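Local atomic coordinates of zinc transport protein ZntB (Vibrio parahaemolyticus RIMD 2210633, PDB entry 3CK6), a protein that probably carries zinc ions into the cell together with protons, as a homopentameric transporter of the CorA metal ion transporter family. Residues 33-38 and 120-125. The protein carries 1 engineered substitution. Numbering follows the deposited sequence.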
# COMPACT_ATOMS: atom_id res chain seq x y z
N TRP E 33 11.68 -32.26 -21.95
CA TRP E 33 10.39 -31.79 -21.45
C TRP E 33 9.44 -32.98 -21.34
O TRP E 33 9.31 -33.77 -22.28
CB TRP E 33 9.80 -30.73 -22.38
CG TRP E 33 8.41 -30.28 -22.02
CD1 TRP E 33 7.91 -30.05 -20.75
CD2 TRP E 33 7.35 -29.98 -22.93
NE1 TRP E 33 6.60 -29.63 -20.84
CE2 TRP E 33 6.24 -29.57 -22.16
CE3 TRP E 33 7.23 -29.99 -24.34
CZ2 TRP E 33 5.00 -29.20 -22.74
CZ3 TRP E 33 6.00 -29.62 -24.92
CH2 TRP E 33 4.91 -29.22 -24.11
N TYR E 34 8.82 -33.12 -20.17
CA TYR E 34 7.85 -34.16 -19.88
C TYR E 34 6.53 -33.45 -19.55
O TYR E 34 6.45 -32.71 -18.58
CB TYR E 34 8.31 -35.00 -18.69
CG TYR E 34 9.71 -35.56 -18.86
CD1 TYR E 34 9.90 -36.83 -19.42
CD2 TYR E 34 10.84 -34.81 -18.52
CE1 TYR E 34 11.19 -37.35 -19.62
CE2 TYR E 34 12.12 -35.32 -18.73
CZ TYR E 34 12.28 -36.60 -19.26
OH TYR E 34 13.56 -37.09 -19.48
N HIS E 35 5.51 -33.66 -20.38
CA HIS E 35 4.19 -33.10 -20.11
C HIS E 35 3.32 -34.24 -19.58
O HIS E 35 3.21 -35.28 -20.24
CB HIS E 35 3.59 -32.53 -21.39
CG HIS E 35 2.36 -31.72 -21.17
ND1 HIS E 35 2.31 -30.69 -20.27
CD2 HIS E 35 1.15 -31.77 -21.77
CE1 HIS E 35 1.10 -30.14 -20.30
NE2 HIS E 35 0.38 -30.78 -21.20
N CYS E 36 2.73 -34.05 -18.39
CA CYS E 36 2.07 -35.15 -17.65
C CYS E 36 0.66 -34.85 -17.13
O CYS E 36 0.30 -33.70 -16.92
CB CYS E 36 2.91 -35.57 -16.45
SG CYS E 36 4.65 -35.88 -16.85
N GLU E 37 -0.11 -35.93 -16.94
CA GLU E 37 -1.41 -35.88 -16.27
C GLU E 37 -1.22 -35.84 -14.75
O GLU E 37 -0.71 -36.78 -14.16
CB GLU E 37 -2.27 -37.09 -16.67
CG GLU E 37 -2.59 -37.20 -18.17
CD GLU E 37 -3.74 -36.30 -18.63
OE1 GLU E 37 -4.02 -35.28 -17.96
OE2 GLU E 37 -4.36 -36.62 -19.68
N ARG E 38 -1.61 -34.73 -14.14
CA ARG E 38 -1.41 -34.55 -12.71
C ARG E 38 -2.22 -35.54 -11.86
O ARG E 38 -1.78 -35.92 -10.77
CB ARG E 38 -1.72 -33.10 -12.32
CG ARG E 38 -1.55 -32.78 -10.84
CD ARG E 38 -1.34 -31.28 -10.62
NE ARG E 38 -2.58 -30.53 -10.86
CZ ARG E 38 -2.75 -29.66 -11.86
NH1 ARG E 38 -3.92 -29.05 -11.97
NH2 ARG E 38 -1.77 -29.42 -12.74
N GLU E 120 -0.88 -25.67 -28.68
CA GLU E 120 -0.29 -24.92 -29.80
C GLU E 120 1.23 -25.11 -29.86
O GLU E 120 1.79 -25.28 -30.95
CB GLU E 120 -0.75 -23.45 -29.78
CG GLU E 120 -2.25 -23.38 -30.22
CD GLU E 120 -2.95 -22.02 -30.06
OE1 GLU E 120 -2.32 -20.99 -29.76
OE2 GLU E 120 -4.19 -22.01 -30.26
N ILE E 121 1.88 -25.17 -28.70
CA ILE E 121 3.32 -25.46 -28.65
C ILE E 121 3.62 -26.88 -29.11
O ILE E 121 4.49 -27.08 -29.96
CB ILE E 121 3.92 -25.16 -27.24
CG1 ILE E 121 3.81 -23.65 -26.94
CG2 ILE E 121 5.36 -25.69 -27.14
CD1 ILE E 121 3.80 -23.30 -25.46
N ARG E 122 2.87 -27.84 -28.58
CA ARG E 122 2.94 -29.24 -29.02
C ARG E 122 2.73 -29.42 -30.55
O ARG E 122 3.45 -30.18 -31.21
CB ARG E 122 1.95 -30.09 -28.21
CG ARG E 122 2.32 -30.26 -26.69
CD ARG E 122 1.12 -30.85 -25.93
NE ARG E 122 0.90 -32.22 -26.36
CZ ARG E 122 -0.21 -32.93 -26.21
NH1 ARG E 122 -1.28 -32.42 -25.60
NH2 ARG E 122 -0.24 -34.18 -26.67
N GLN E 123 1.77 -28.69 -31.12
CA GLN E 123 1.55 -28.70 -32.59
C GLN E 123 2.76 -28.14 -33.38
O GLN E 123 3.19 -28.75 -34.36
CB GLN E 123 0.26 -27.96 -32.96
CG GLN E 123 -0.98 -28.68 -32.41
CD GLN E 123 -2.32 -28.12 -32.88
OE1 GLN E 123 -2.40 -27.08 -33.55
NE2 GLN E 123 -3.40 -28.82 -32.52
N ALA E 124 3.32 -27.03 -32.92
CA ALA E 124 4.50 -26.41 -33.51
C ALA E 124 5.73 -27.35 -33.48
O ALA E 124 6.44 -27.49 -34.49
CB ALA E 124 4.80 -25.09 -32.80
N LEU E 125 5.95 -27.99 -32.33
CA LEU E 125 7.00 -29.01 -32.19
C LEU E 125 6.81 -30.15 -33.19
O LEU E 125 7.76 -30.59 -33.83
CB LEU E 125 7.07 -29.55 -30.75
CG LEU E 125 7.55 -28.56 -29.69
CD1 LEU E 125 7.20 -28.99 -28.27
CD2 LEU E 125 9.06 -28.29 -29.85
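Trp-33 and His-35 on strand 33-37 face Arg-122 and Leu-125 on helix 120-125, the two segment axes running 135° apart in direction and 12.4 Å distant at their closest. So wide a gap suits large side chains: the indole of Trp-33 bridges about half of it, Leu-125 and Arg-122 supplying the rest. With CG anti to the backbone N (chi1 175°), its six-membered ring reaches out to the helix: CZ3 meets Leu-125 CD1 at 3.6 Å, the methyl abutting the rim almost in line with the ring plane, while Trp-33 CH2 rests 3.8 Å from Arg-122 CG. Leu-125, buried and apolar, also touches Trp-11 of strand 7-12. Strand 32-37 is an inner one of the mixed sheet in the cytoplasmic domain, between strands 7-12 and 106-111, and helix 116-126 packs over the face from which Trp-33 and His-35 project. His-35 CB lies 3.7 Å above the Trp-33 indole plane, displaced from the ring centre. Ser-109 OG hydrogen-bonds to both Trp-33 NE1 and His-35 ND1, satisfying two buried nitrogens. Arg-122 suits the border of this layer: its CD comes 4.3 Å from His-35 CD2, whereas a bend at chi3 (69°) helps bring the guanidinium to its salt bridge with Glu-9.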